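Local coordinates for endonuclease and methylase LlaGI (Lactococcus lactis, PDB 5FFJ), which probably recognises a specific DNA sequence, methylates adenine within it and, in its full-length form, translocates on and cleaves unmethylated DNA using ATP, at residues A[1055-1063]-A[1162-1170]; A[1234-1245]-A[1270-1281]. One frame throughout, in Å; residues are numbered along the deposited sequence.

Interaction 1. Residues A[1055-1063]-A[1162-1170]; sequences SVKDIGIVT and ENVRKTYQT. With nucleotides of chain B; nucleotides of chain C.
Val1062 and Asn1163 form a single antiparallel bridge, a hydrogen-bonded pair, in the target-recognition (specificity) region of the enzyme. Val1062 N donates to Asn1163 O at 3.0 Å, in the carbonyl plane, and Asn1163 N donates back to Val1062 O. Beyond this bridge, a type II' turn from Val1164 to Thr1167 swings the second segment past strand 1058-1059. Lys1166 takes the N-cap position of helix 1167-1170. Its backbone N is held by Asp1058 OD1 at 3.2 Å, met from above the carboxylate plane. A weaker bond reaches OD2.

Arg1165 reaches the DNA from this contact. Its NE gives a nearly straight bond of 3.1 Å to Gly1060 O, which lies in the guanidinium plane. Ile1059 CD1 sits over the centre of one guanidinium face, and Asn1163 CB lies off-centre over the opposite face. Val1062 CG2 comes in obliquely. The backbone carbonyl and the flanking carbons would limit rotation of the group. NH1 and NH2 both donate to N7 of DA7 of chain B, the NH1 bond being 3.1 Å. N7 lies on the major-groove edge of adenine, consistent with a part in sequence recognition, although guanine offers the same acceptor. NH1 also makes a weak bond to OP2 of DC6 of chain B.

Lys1166 and Asp1058 run antiparallel alongside each other, and Lys1166 CD rests on Val1056 CG1. The lysine chain stays extended as far as CE, which lies 3.3 Å from Lys1057 O. It then turns at chi4 (-25°), and NZ donates to OP1 of DC6 of chain B at 3.2 Å.

Interaction 2. Residues A[1234-1245]-A[1270-1281]; sequences DDEFYYVYGVLH and KDKYVEIGRKLS
Helices 1234-1243 and 1270-1281 pack almost at right angles, with segment axes 7.1 Å apart at an angle of 85°. Gly1242 and Gly1277 meet at the crossing, their CA atoms 4.0 Å apart, so backbone lies on backbone. Gly1277 CA makes a CA-H...O contact of 3.4 Å with Tyr1238 O. This is a glycine-mediated helix crossing in the specificity region.

Aromatic side chains surround the crossing. Lys1270 CG lies over the face of Tyr1239 in a CH-pi contact, 3.8 Å from the ring centroid. Tyr1239 turns its edge toward the face of Tyr1273 in an offset edge-to-face pair, with planes nearly perpendicular. The Tyr1239 hydroxyl is hydrogen-bonded to Pro1265 O. Val1274 CG2 packs on Tyr1239 CB.

Arg1278 lies across Tyr1238, with Tyr1238 CD2 over the centre of one guanidinium face. The planes are 52° apart, so the two groups are not stacked flat. The arginine chain is bent at chi3 (132°), and NH1 forms a straight salt-bridge bond of 2.7 Å to Asp1235 OD1. The donor stands above the carboxylate plane. Asp1234 is close by, but its OD1 pairs with Arg1215.

At the other end, Leu1280 CD1 sits over the imidazole face of His1245, 3.8 Å from the ring centroid. The ring is held by ND1, which donates to the backbone O of Tyr1241, four residues earlier, at 2.8 Å. Leu1280 also packs on helix 1377-1398.

With backbone against backbone at the two glycines, the fit of the helices depends largely on the flanking aromatic and aliphatic groups. The Asp1235-Arg1278 salt bridge, and weakly the long Glu1236-Lys1270 one, add charge pairing at the more exposed border.

Both interactions lie in the C-terminal specificity region, and they follow one another in series, neither nested nor crossed. From the N terminus, interaction 1 comes first: it closes a loop of 98 residues between 1055-1063 and 1162-1170, and brings the two segments together at the DNA. Interaction 2 then closes a short loop of 24 residues, half of them helical. Strand 1058-1059 and strand 1194-1197 are the outermost strands of one antiparallel sheet. Helix 1234-1243 packs on strands 1180-1184 and 1194-1197 of that sheet. The sheet thus connects the DNA-reading contact to the helix pair, whose nearest atom is about 16 Å from the nucleic acid.

Interaction 1. Residues A[1055-1063]-A[1162-1170]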
loop_
_atom_site.group_PDB
_atom_site.type_symbol
_atom_site.label_atom_id
_atom_site.label_comp_id
_atom_site.label_asym_id
_atom_site.label_seq_id
_atom_site.Cartn_x
_atom_site.Cartn_y
_atom_site.Cartn_z
ATOM N N SER A 1055 -39.526 -21.656 5.226
ATOM C CA SER A 1055 -39.863 -20.882 6.417
ATOM C C SER A 1055 -38.654 -20.089 6.895
ATOM O O SER A 1055 -38.792 -18.990 7.432
ATOM C CB SER A 1055 -40.364 -21.799 7.535
ATOM O OG SER A 1055 -39.355 -22.709 7.937
ATOM N N VAL A 1056 -37.469 -20.659 6.693
ATOM C CA VAL A 1056 -36.223 -20.038 7.123
ATOM C C VAL A 1056 -35.133 -20.182 6.070
ATOM O O VAL A 1056 -34.912 -21.267 5.529
ATOM C CB VAL A 1056 -35.726 -20.653 8.447
ATOM C CG1 VAL A 1056 -34.308 -20.182 8.772
ATOM C CG2 VAL A 1056 -36.680 -20.305 9.578
ATOM N N LYS A 1057 -34.453 -19.075 5.792
ATOM C CA LYS A 1057 -33.276 -19.083 4.937
ATOM C C LYS A 1057 -32.081 -18.615 5.747
ATOM O O LYS A 1057 -32.220 -17.821 6.677
ATOM C CB LYS A 1057 -33.475 -18.195 3.703
ATOM C CG LYS A 1057 -33.778 -16.732 4.001
ATOM C CD LYS A 1057 -32.515 -15.878 4.056
ATOM C CE LYS A 1057 -32.835 -14.414 4.339
ATOM N NZ LYS A 1057 -33.552 -14.238 5.634
ATOM N N ASP A 1058 -30.911 -19.124 5.387
ATOM C CA ASP A 1058 -29.672 -18.771 6.059
ATOM C C ASP A 1058 -28.724 -18.180 5.026
ATOM O O ASP A 1058 -29.041 -18.146 3.835
ATOM C CB ASP A 1058 -29.062 -20.003 6.740
ATOM C CG ASP A 1058 -27.876 -19.663 7.622
ATOM O OD1 ASP A 1058 -27.871 -18.564 8.215
ATOM O OD2 ASP A 1058 -26.949 -20.497 7.723
ATOM N N ILE A 1059 -27.576 -17.696 5.485
ATOM C CA ILE A 1059 -26.536 -17.220 4.588
ATOM C C ILE A 1059 -25.198 -17.811 5.029
ATOM O O ILE A 1059 -24.990 -18.078 6.211
ATOM C CB ILE A 1059 -26.502 -15.679 4.547
ATOM C CG1 ILE A 1059 -25.971 -15.086 5.849
ATOM C CG2 ILE A 1059 -27.906 -15.137 4.314
ATOM C CD1 ILE A 1059 -25.834 -13.576 5.779
ATOM N N GLY A 1060 -24.308 -18.035 4.068
ATOM C CA GLY A 1060 -23.113 -18.829 4.295
ATOM C C GLY A 1060 -22.228 -18.345 5.422
ATOM O O GLY A 1060 -22.202 -17.157 5.737
ATOM N N ILE A 1061 -21.493 -19.277 6.021
ATOM C CA ILE A 1061 -20.683 -18.978 7.191
ATOM C C ILE A 1061 -19.522 -18.049 6.823
ATOM O O ILE A 1061 -19.024 -18.073 5.694
ATOM C CB ILE A 1061 -20.151 -20.283 7.845
ATOM C CG1 ILE A 1061 -20.025 -20.109 9.357
ATOM C CG2 ILE A 1061 -18.818 -20.709 7.243
ATOM C CD1 ILE A 1061 -19.768 -21.406 10.091
ATOM N N VAL A 1062 -19.110 -17.221 7.780
ATOM C CA VAL A 1062 -17.949 -16.347 7.612
ATOM C C VAL A 1062 -17.091 -16.407 8.876
ATOM O O VAL A 1062 -17.443 -15.825 9.902
ATOM C CB VAL A 1062 -18.353 -14.879 7.339
ATOM C CG1 VAL A 1062 -17.226 -14.138 6.620
ATOM C CG2 VAL A 1062 -19.644 -14.809 6.534
ATOM N N THR A 1063 -15.972 -17.123 8.802
ATOM C CA THR A 1063 -15.138 -17.368 9.978
ATOM C C THR A 1063 -14.194 -16.204 10.274
ATOM O O THR A 1063 -13.687 -16.074 11.390
ATOM C CB THR A 1063 -14.275 -18.629 9.813
ATOM O OG1 THR A 1063 -13.090 -18.302 9.077
ATOM C CG2 THR A 1063 -15.036 -19.742 9.097
ATOM N N GLU A 1162 -16.248 -15.619 13.473
ATOM C CA GLU A 1162 -16.908 -14.320 13.594
ATOM C C GLU A 1162 -18.412 -14.416 13.331
ATOM O O GLU A 1162 -19.212 -13.744 13.985
ATOM C CB GLU A 1162 -16.279 -13.317 12.626
ATOM C CG GLU A 1162 -16.681 -11.872 12.876
ATOM C CD GLU A 1162 -16.007 -11.273 14.100
ATOM O OE1 GLU A 1162 -15.084 -11.911 14.651
ATOM O OE2 GLU A 1162 -16.399 -10.159 14.511
ATOM N N ASN A 1163 -18.786 -15.254 12.369
ATOM C CA ASN A 1163 -20.186 -15.449 12.006
ATOM C C ASN A 1163 -20.493 -16.908 11.688
ATOM O O ASN A 1163 -20.166 -17.402 10.610
ATOM C CB ASN A 1163 -20.551 -14.567 10.810
ATOM C CG ASN A 1163 -21.210 -13.266 11.224
ATOM O OD1 ASN A 1163 -20.634 -12.189 11.073
ATOM N ND2 ASN A 1163 -22.431 -13.360 11.743
ATOM N N VAL A 1164 -21.129 -17.587 12.639
ATOM C CA VAL A 1164 -21.515 -18.984 12.479
ATOM C C VAL A 1164 -22.911 -19.099 11.877
ATOM O O VAL A 1164 -23.323 -20.184 11.478
ATOM C CB VAL A 1164 -21.471 -19.742 13.830
ATOM C CG1 VAL A 1164 -20.049 -19.747 14.389
ATOM C CG2 VAL A 1164 -22.453 -19.138 14.837
ATOM N N ARG A 1165 -23.631 -17.980 11.815
ATOM C CA ARG A 1165 -24.938 -17.947 11.165
ATOM C C ARG A 1165 -25.905 -18.938 11.821
ATOM O O ARG A 1165 -25.856 -19.150 13.035
ATOM C CB ARG A 1165 -24.779 -18.247 9.675
ATOM C CG ARG A 1165 -23.671 -17.447 8.998
ATOM C CD ARG A 1165 -23.967 -15.962 9.038
ATOM N NE ARG A 1165 -23.356 -15.240 7.929
ATOM C CZ ARG A 1165 -23.309 -13.916 7.837
ATOM N NH1 ARG A 1165 -23.828 -13.154 8.792
ATOM N NH2 ARG A 1165 -22.738 -13.352 6.788
ATOM N N LYS A 1166 -26.779 -19.540 11.016
ATOM C CA LYS A 1166 -27.756 -20.511 11.509
ATOM C C LYS A 1166 -27.259 -21.946 11.356
ATOM O O LYS A 1166 -28.055 -22.886 11.347
ATOM C CB LYS A 1166 -29.084 -20.370 10.764
ATOM C CG LYS A 1166 -29.699 -18.986 10.798
ATOM C CD LYS A 1166 -31.079 -19.000 10.144
ATOM C CE LYS A 1166 -31.650 -17.599 9.952
ATOM N NZ LYS A 1166 -31.089 -16.599 10.905
ATOM N N THR A 1167 -25.947 -22.116 11.229
ATOM C CA THR A 1167 -25.378 -23.434 10.973
ATOM C C THR A 1167 -25.658 -24.411 12.112
ATOM O O THR A 1167 -25.763 -25.616 11.889
ATOM C CB THR A 1167 -23.862 -23.359 10.749
ATOM O OG1 THR A 1167 -23.235 -22.750 11.886
ATOM C CG2 THR A 1167 -23.550 -22.555 9.493
ATOM N N TYR A 1168 -25.783 -23.896 13.329
ATOM C CA TYR A 1168 -26.083 -24.751 14.471
ATOM C C TYR A 1168 -27.522 -25.261 14.410
ATOM O O TYR A 1168 -27.844 -26.295 14.996
ATOM C CB TYR A 1168 -25.833 -24.007 15.783
ATOM C CG TYR A 1168 -24.380 -24.012 16.199
ATOM C CD1 TYR A 1168 -23.811 -25.136 16.781
ATOM C CD2 TYR A 1168 -23.576 -22.896 16.009
ATOM C CE1 TYR A 1168 -22.484 -25.152 17.160
ATOM C CE2 TYR A 1168 -22.245 -22.903 16.386
ATOM C CZ TYR A 1168 -21.705 -24.034 16.962
ATOM O OH TYR A 1168 -20.382 -24.053 17.343
ATOM N N GLN A 1169 -28.378 -24.540 13.691
ATOM C CA GLN A 1169 -29.756 -24.977 13.479
ATOM C C GLN A 1169 -29.862 -25.941 12.298
ATOM O O GLN A 1169 -30.717 -26.827 12.297
ATOM C CB GLN A 1169 -30.678 -23.777 13.246
ATOM C CG GLN A 1169 -31.070 -23.031 14.513
ATOM C CD GLN A 1169 -29.894 -22.347 15.183
ATOM O OE1 GLN A 1169 -29.391 -22.809 16.207
ATOM N NE2 GLN A 1169 -29.455 -21.232 14.611
ATOM N N THR A 1170 -29.000 -25.768 11.298
ATOM C CA THR A 1170 -29.039 -26.608 10.101
ATOM C C THR A 1170 -28.034 -27.754 10.167
ATOM O O THR A 1170 -28.212 -28.775 9.501
ATOM C CB THR A 1170 -28.758 -25.790 8.828
ATOM O OG1 THR A 1170 -27.478 -25.156 8.932
ATOM C CG2 THR A 1170 -29.831 -24.739 8.621
ATOM P P DC B 6 -27.349 -14.357 11.492
ATOM O OP1 DC B 6 -28.098 -15.635 11.464
ATOM O OP2 DC B 6 -25.880 -14.354 11.313
ATOM O "O5'" DC B 6 -27.985 -13.379 10.401
ATOM C "C5'" DC B 6 -29.316 -12.889 10.577
ATOM C "C4'" DC B 6 -29.455 -11.485 10.012
ATOM O "O4'" DC B 6 -28.496 -10.596 10.668
ATOM C "C3'" DC B 6 -29.180 -11.371 8.507
ATOM O "O3'" DC B 6 -30.207 -10.615 7.855
ATOM C "C2'" DC B 6 -27.818 -10.684 8.445
ATOM C "C1'" DC B 6 -27.828 -9.823 9.694
ATOM N N1 DC B 6 -26.450 -9.460 10.199
ATOM C C2 DC B 6 -26.005 -8.125 10.155
ATOM O O2 DC B 6 -26.752 -7.248 9.703
ATOM N N3 DC B 6 -24.758 -7.833 10.615
ATOM C C4 DC B 6 -23.978 -8.803 11.098
ATOM N N4 DC B 6 -22.755 -8.472 11.538
ATOM C C5 DC B 6 -24.412 -10.159 11.145
ATOM C C6 DC B 6 -25.638 -10.438 10.690
ATOM P P DA B 7 -30.376 -10.662 6.264
ATOM O OP1 DA B 7 -31.682 -10.082 5.925
ATOM O OP2 DA B 7 -30.060 -12.027 5.814
ATOM O "O5'" DA B 7 -29.237 -9.682 5.747
ATOM C "C5'" DA B 7 -29.465 -8.278 5.680
ATOM C "C4'" DA B 7 -28.187 -7.530 5.339
ATOM O "O4'" DA B 7 -27.151 -7.867 6.300
ATOM C "C3'" DA B 7 -27.597 -7.848 3.957
ATOM O "O3'" DA B 7 -27.447 -6.641 3.197
ATOM C "C2'" DA B 7 -26.255 -8.512 4.275
ATOM C "C1'" DA B 7 -25.923 -7.913 5.625
ATOM N N9 DA B 7 -24.954 -8.672 6.417
ATOM C C8 DA B 7 -24.952 -10.017 6.668
ATOM N N7 DA B 7 -23.947 -10.414 7.417
ATOM C C5 DA B 7 -23.243 -9.249 7.676
ATOM C C6 DA B 7 -22.071 -8.988 8.417
ATOM N N6 DA B 7 -21.379 -9.933 9.059
ATOM N N1 DA B 7 -21.637 -7.712 8.470
ATOM C C2 DA B 7 -22.333 -6.767 7.826
ATOM N N3 DA B 7 -23.442 -6.889 7.102
ATOM C C4 DA B 7 -23.850 -8.168 7.066
ATOM P P DT C 18 -13.060 -2.100 9.671
ATOM O OP1 DT C 18 -12.636 -0.896 8.922
ATOM O OP2 DT C 18 -12.333 -2.474 10.906
ATOM O "O5'" DT C 18 -14.623 -1.971 9.998
ATOM C "C5'" DT C 18 -15.529 -1.631 8.950
ATOM C "C4'" DT C 18 -16.970 -1.852 9.365
ATOM O "O4'" DT C 18 -17.326 -3.257 9.213
ATOM C "C3'" DT C 18 -17.297 -1.499 10.828
ATOM O "O3'" DT C 18 -18.429 -0.636 10.880
ATOM C "C2'" DT C 18 -17.585 -2.862 11.458
ATOM C "C1'" DT C 18 -18.185 -3.587 10.274
ATOM N N1 DT C 18 -18.293 -5.079 10.404
ATOM C C2 DT C 18 -19.379 -5.714 9.846
ATOM O O2 DT C 18 -20.256 -5.125 9.243
ATOM N N3 DT C 18 -19.401 -7.072 10.011
ATOM C C4 DT C 18 -18.469 -7.846 10.670
ATOM O O4 DT C 18 -18.580 -9.066 10.766
ATOM C C5 DT C 18 -17.354 -7.120 11.240
ATOM C C7 DT C 18 -16.272 -7.849 11.983
ATOM C C6 DT C 18 -17.322 -5.785 11.082
#

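Interaction 2. Residues A[1234-1245]-A[1270-1281]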
loop_
_atom_site.group_PDB
_atom_site.type_symbol
_atom_site.label_atom_id
_atom_site.label_comp_id
_atom_site.label_asym_id
_atom_site.label_seq_id
_atom_site.Cartn_x
_atom_site.Cartn_y
_atom_site.Cartn_z
ATOM N N ASP A 1234 -40.191 -32.974 -0.329
ATOM C CA ASP A 1234 -39.035 -33.159 -1.197
ATOM C C ASP A 1234 -39.355 -32.677 -2.607
ATOM O O ASP A 1234 -38.523 -32.055 -3.264
ATOM C CB ASP A 1234 -38.608 -34.631 -1.238
ATOM C CG ASP A 1234 -37.874 -35.065 0.015
ATOM O OD1 ASP A 1234 -38.095 -34.455 1.081
ATOM O OD2 ASP A 1234 -37.075 -36.021 -0.069
ATOM N N ASP A 1235 -40.569 -32.972 -3.065
ATOM C CA ASP A 1235 -40.998 -32.591 -4.405
ATOM C C ASP A 1235 -40.924 -31.081 -4.597
ATOM O O ASP A 1235 -40.464 -30.604 -5.634
ATOM C CB ASP A 1235 -42.420 -33.089 -4.675
ATOM C CG ASP A 1235 -42.467 -34.568 -5.014
ATOM O OD1 ASP A 1235 -41.526 -35.298 -4.636
ATOM O OD2 ASP A 1235 -43.445 -35.000 -5.661
ATOM N N GLU A 1236 -41.370 -30.332 -3.595
ATOM C CA GLU A 1236 -41.311 -28.876 -3.654
ATOM C C GLU A 1236 -39.864 -28.406 -3.593
ATOM O O GLU A 1236 -39.476 -27.467 -4.283
ATOM C CB GLU A 1236 -42.114 -28.254 -2.511
ATOM C CG GLU A 1236 -42.272 -26.742 -2.615
ATOM C CD GLU A 1236 -43.060 -26.316 -3.840
ATOM O OE1 GLU A 1236 -43.804 -27.155 -4.394
ATOM O OE2 GLU A 1236 -42.934 -25.143 -4.252
ATOM N N PHE A 1237 -39.074 -29.068 -2.756
ATOM C CA PHE A 1237 -37.660 -28.743 -2.600
ATOM C C PHE A 1237 -36.913 -28.871 -3.923
ATOM O O PHE A 1237 -36.222 -27.945 -4.348
ATOM C CB PHE A 1237 -37.025 -29.653 -1.547
ATOM C CG PHE A 1237 -35.610 -29.291 -1.202
ATOM C CD1 PHE A 1237 -35.343 -28.253 -0.326
ATOM C CD2 PHE A 1237 -34.546 -29.994 -1.744
ATOM C CE1 PHE A 1237 -34.043 -27.920 -0.000
ATOM C CE2 PHE A 1237 -33.244 -29.665 -1.420
ATOM C CZ PHE A 1237 -32.992 -28.629 -0.546
ATOM N N TYR A 1238 -37.055 -30.021 -4.574
ATOM C CA TYR A 1238 -36.358 -30.264 -5.830
ATOM C C TYR A 1238 -36.981 -29.476 -6.980
ATOM O O TYR A 1238 -36.307 -29.186 -7.968
ATOM C CB TYR A 1238 -36.343 -31.760 -6.151
ATOM C CG TYR A 1238 -35.544 -32.565 -5.151
ATOM C CD1 TYR A 1238 -34.190 -32.321 -4.965
ATOM C CD2 TYR A 1238 -36.140 -33.562 -4.393
ATOM C CE1 TYR A 1238 -33.453 -33.046 -4.051
ATOM C CE2 TYR A 1238 -35.409 -34.292 -3.475
ATOM C CZ TYR A 1238 -34.066 -34.029 -3.309
ATOM O OH TYR A 1238 -33.331 -34.752 -2.398
ATOM N N TYR A 1239 -38.257 -29.121 -6.852
ATOM C CA TYR A 1239 -38.892 -28.263 -7.846
ATOM C C TYR A 1239 -38.197 -26.913 -7.909
ATOM O O TYR A 1239 -37.938 -26.391 -8.991
ATOM C CB TYR A 1239 -40.371 -28.049 -7.543
ATOM C CG TYR A 1239 -40.958 -26.927 -8.365
ATOM C CD1 TYR A 1239 -41.036 -27.027 -9.748
ATOM C CD2 TYR A 1239 -41.416 -25.763 -7.764
ATOM C CE1 TYR A 1239 -41.557 -26.002 -10.508
ATOM C CE2 TYR A 1239 -41.944 -24.732 -8.518
ATOM C CZ TYR A 1239 -42.015 -24.859 -9.891
ATOM O OH TYR A 1239 -42.541 -23.840 -10.651
ATOM N N VAL A 1240 -37.916 -26.345 -6.741
ATOM C CA VAL A 1240 -37.194 -25.085 -6.663
ATOM C C VAL A 1240 -35.846 -25.233 -7.356
ATOM O O VAL A 1240 -35.467 -24.401 -8.178
ATOM C CB VAL A 1240 -36.981 -24.640 -5.203
ATOM C CG1 VAL A 1240 -36.084 -23.410 -5.134
ATOM C CG2 VAL A 1240 -38.317 -24.361 -4.536
ATOM N N TYR A 1241 -35.136 -26.306 -7.025
ATOM C CA TYR A 1241 -33.808 -26.545 -7.577
ATOM C C TYR A 1241 -33.867 -26.700 -9.091
ATOM O O TYR A 1241 -32.952 -26.289 -9.803
ATOM C CB TYR A 1241 -33.177 -27.788 -6.945
ATOM C CG TYR A 1241 -31.672 -27.833 -7.076
ATOM C CD1 TYR A 1241 -30.888 -26.776 -6.633
ATOM C CD2 TYR A 1241 -31.031 -28.934 -7.627
ATOM C CE1 TYR A 1241 -29.516 -26.807 -6.745
ATOM C CE2 TYR A 1241 -29.652 -28.975 -7.742
ATOM C CZ TYR A 1241 -28.902 -27.912 -7.296
ATOM O OH TYR A 1241 -27.535 -27.955 -7.413
ATOM N N GLY A 1242 -34.950 -27.295 -9.580
ATOM C CA GLY A 1242 -35.160 -27.427 -11.008
ATOM C C GLY A 1242 -35.338 -26.073 -11.670
ATOM O O GLY A 1242 -34.710 -25.783 -12.686
ATOM N N VAL A 1243 -36.192 -25.239 -11.084
ATOM C CA VAL A 1243 -36.506 -23.932 -11.652
ATOM C C VAL A 1243 -35.288 -23.007 -11.687
ATOM O O VAL A 1243 -35.113 -22.241 -12.635
ATOM C CB VAL A 1243 -37.637 -23.240 -10.862
ATOM C CG1 VAL A 1243 -37.803 -21.787 -11.301
ATOM C CG2 VAL A 1243 -38.948 -23.998 -11.038
ATOM N N LEU A 1244 -34.458 -23.068 -10.652
ATOM C CA LEU A 1244 -33.282 -22.206 -10.578
ATOM C C LEU A 1244 -32.262 -22.522 -11.672
ATOM O O LEU A 1244 -31.332 -21.748 -11.896
ATOM C CB LEU A 1244 -32.613 -22.327 -9.209
ATOM C CG LEU A 1244 -33.387 -21.827 -7.984
ATOM C CD1 LEU A 1244 -32.491 -21.872 -6.756
ATOM C CD2 LEU A 1244 -33.936 -20.422 -8.193
ATOM N N HIS A 1245 -32.436 -23.656 -12.347
ATOM C CA HIS A 1245 -31.540 -24.047 -13.433
ATOM C C HIS A 1245 -32.101 -23.684 -14.809
ATOM O O HIS A 1245 -31.390 -23.758 -15.813
ATOM C CB HIS A 1245 -31.259 -25.549 -13.374
ATOM C CG HIS A 1245 -30.177 -25.925 -12.411
ATOM N ND1 HIS A 1245 -30.433 -26.293 -11.107
ATOM C CD2 HIS A 1245 -28.832 -25.986 -12.560
ATOM C CE1 HIS A 1245 -29.295 -26.569 -10.497
ATOM N NE2 HIS A 1245 -28.308 -26.390 -11.356
ATOM N N LYS A 1270 -44.707 -28.595 -14.311
ATOM C CA LYS A 1270 -44.038 -28.618 -13.015
ATOM C C LYS A 1270 -43.359 -29.948 -12.682
ATOM O O LYS A 1270 -42.195 -29.970 -12.287
ATOM C CB LYS A 1270 -45.039 -28.271 -11.912
ATOM C CG LYS A 1270 -44.360 -27.933 -10.603
ATOM C CD LYS A 1270 -45.327 -27.548 -9.504
ATOM C CE LYS A 1270 -45.459 -28.642 -8.464
ATOM N NZ LYS A 1270 -46.246 -28.179 -7.290
ATOM N N ASP A 1271 -44.085 -31.050 -12.841
ATOM C CA ASP A 1271 -43.580 -32.366 -12.448
ATOM C C ASP A 1271 -42.307 -32.743 -13.203
ATOM O O ASP A 1271 -41.558 -33.619 -12.772
ATOM C CB ASP A 1271 -44.654 -33.436 -12.669
ATOM C CG ASP A 1271 -45.638 -33.522 -11.515
ATOM O OD1 ASP A 1271 -45.274 -34.097 -10.466
ATOM O OD2 ASP A 1271 -46.774 -33.022 -11.658
ATOM N N LYS A 1272 -42.068 -32.075 -14.327
ATOM C CA LYS A 1272 -40.833 -32.261 -15.080
ATOM C C LYS A 1272 -39.682 -31.526 -14.395
ATOM O O LYS A 1272 -38.546 -32.002 -14.392
ATOM C CB LYS A 1272 -40.999 -31.766 -16.518
ATOM N N TYR A 1273 -39.981 -30.364 -13.819
ATOM C CA TYR A 1273 -38.984 -29.603 -13.072
ATOM C C TYR A 1273 -38.519 -30.384 -11.848
ATOM O O TYR A 1273 -37.355 -30.307 -11.457
ATOM C CB TYR A 1273 -39.539 -28.241 -12.649
ATOM C CG TYR A 1273 -39.701 -27.276 -13.798
ATOM C CD1 TYR A 1273 -38.692 -26.381 -14.123
ATOM C CD2 TYR A 1273 -40.857 -27.266 -14.566
ATOM C CE1 TYR A 1273 -38.833 -25.499 -15.177
ATOM C CE2 TYR A 1273 -41.004 -26.388 -15.625
ATOM C CZ TYR A 1273 -39.990 -25.507 -15.924
ATOM O OH TYR A 1273 -40.136 -24.637 -16.978
ATOM N N VAL A 1274 -39.434 -31.139 -11.251
ATOM C CA VAL A 1274 -39.108 -31.947 -10.085
ATOM C C VAL A 1274 -38.150 -33.060 -10.481
ATOM O O VAL A 1274 -37.154 -33.310 -9.803
ATOM C CB VAL A 1274 -40.363 -32.568 -9.450
ATOM C CG1 VAL A 1274 -40.011 -33.234 -8.128
ATOM C CG2 VAL A 1274 -41.434 -31.509 -9.240
ATOM N N GLU A 1275 -38.471 -33.721 -11.589
ATOM C CA GLU A 1275 -37.663 -34.815 -12.117
ATOM C C GLU A 1275 -36.203 -34.399 -12.272
ATOM O O GLU A 1275 -35.312 -34.979 -11.651
ATOM C CB GLU A 1275 -38.221 -35.274 -13.468
ATOM C CG GLU A 1275 -38.229 -36.777 -13.674
ATOM C CD GLU A 1275 -38.633 -37.162 -15.086
ATOM O OE1 GLU A 1275 -37.886 -36.827 -16.031
ATOM O OE2 GLU A 1275 -39.701 -37.789 -15.252
ATOM N N ILE A 1276 -35.971 -33.384 -13.097
ATOM C CA ILE A 1276 -34.620 -32.918 -13.376
ATOM C C ILE A 1276 -34.017 -32.272 -12.137
ATOM O O ILE A 1276 -32.797 -32.253 -11.965
ATOM C CB ILE A 1276 -34.613 -31.930 -14.556
ATOM C CG1 ILE A 1276 -35.078 -32.657 -15.820
ATOM C CG2 ILE A 1276 -33.223 -31.328 -14.760
ATOM C CD1 ILE A 1276 -35.220 -31.778 -17.023
ATOM N N GLY A 1277 -34.878 -31.745 -11.274
ATOM C CA GLY A 1277 -34.437 -31.223 -9.996
ATOM C C GLY A 1277 -33.769 -32.315 -9.186
ATOM O O GLY A 1277 -32.710 -32.105 -8.595
ATOM N N ARG A 1278 -34.386 -33.492 -9.171
ATOM C CA ARG A 1278 -33.839 -34.628 -8.441
ATOM C C ARG A 1278 -32.534 -35.113 -9.065
ATOM O O ARG A 1278 -31.553 -35.351 -8.360
ATOM C CB ARG A 1278 -34.849 -35.775 -8.397
ATOM C CG ARG A 1278 -36.066 -35.499 -7.527
ATOM C CD ARG A 1278 -36.815 -36.780 -7.192
ATOM N NE ARG A 1278 -37.115 -36.874 -5.763
ATOM C CZ ARG A 1278 -38.239 -36.447 -5.191
ATOM N NH1 ARG A 1278 -39.202 -35.887 -5.913
ATOM N NH2 ARG A 1278 -38.403 -36.584 -3.884
ATOM N N LYS A 1279 -32.525 -35.258 -10.386
ATOM C CA LYS A 1279 -31.347 -35.752 -11.090
ATOM C C LYS A 1279 -30.161 -34.820 -10.887
ATOM O O LYS A 1279 -29.059 -35.267 -10.562
ATOM C CB LYS A 1279 -31.637 -35.912 -12.581
ATOM C CG LYS A 1279 -32.706 -36.945 -12.893
ATOM C CD LYS A 1279 -32.898 -37.103 -14.389
ATOM C CE LYS A 1279 -33.972 -38.126 -14.702
ATOM N NZ LYS A 1279 -34.084 -38.374 -16.164
ATOM N N LEU A 1280 -30.394 -33.526 -11.084
ATOM C CA LEU A 1280 -29.364 -32.518 -10.868
ATOM C C LEU A 1280 -28.785 -32.623 -9.462
ATOM O O LEU A 1280 -27.566 -32.604 -9.281
ATOM C CB LEU A 1280 -29.931 -31.118 -11.096
ATOM C CG LEU A 1280 -30.121 -30.700 -12.554
ATOM C CD1 LEU A 1280 -31.007 -29.472 -12.636
ATOM C CD2 LEU A 1280 -28.777 -30.425 -13.200
ATOM N N SER A 1281 -29.666 -32.735 -8.473
ATOM C CA SER A 1281 -29.245 -32.883 -7.086
ATOM C C SER A 1281 -28.423 -34.150 -6.907
ATOM O O SER A 1281 -27.353 -34.125 -6.301
ATOM C CB SER A 1281 -30.455 -32.916 -6.153
ATOM O OG SER A 1281 -30.055 -33.191 -4.821
#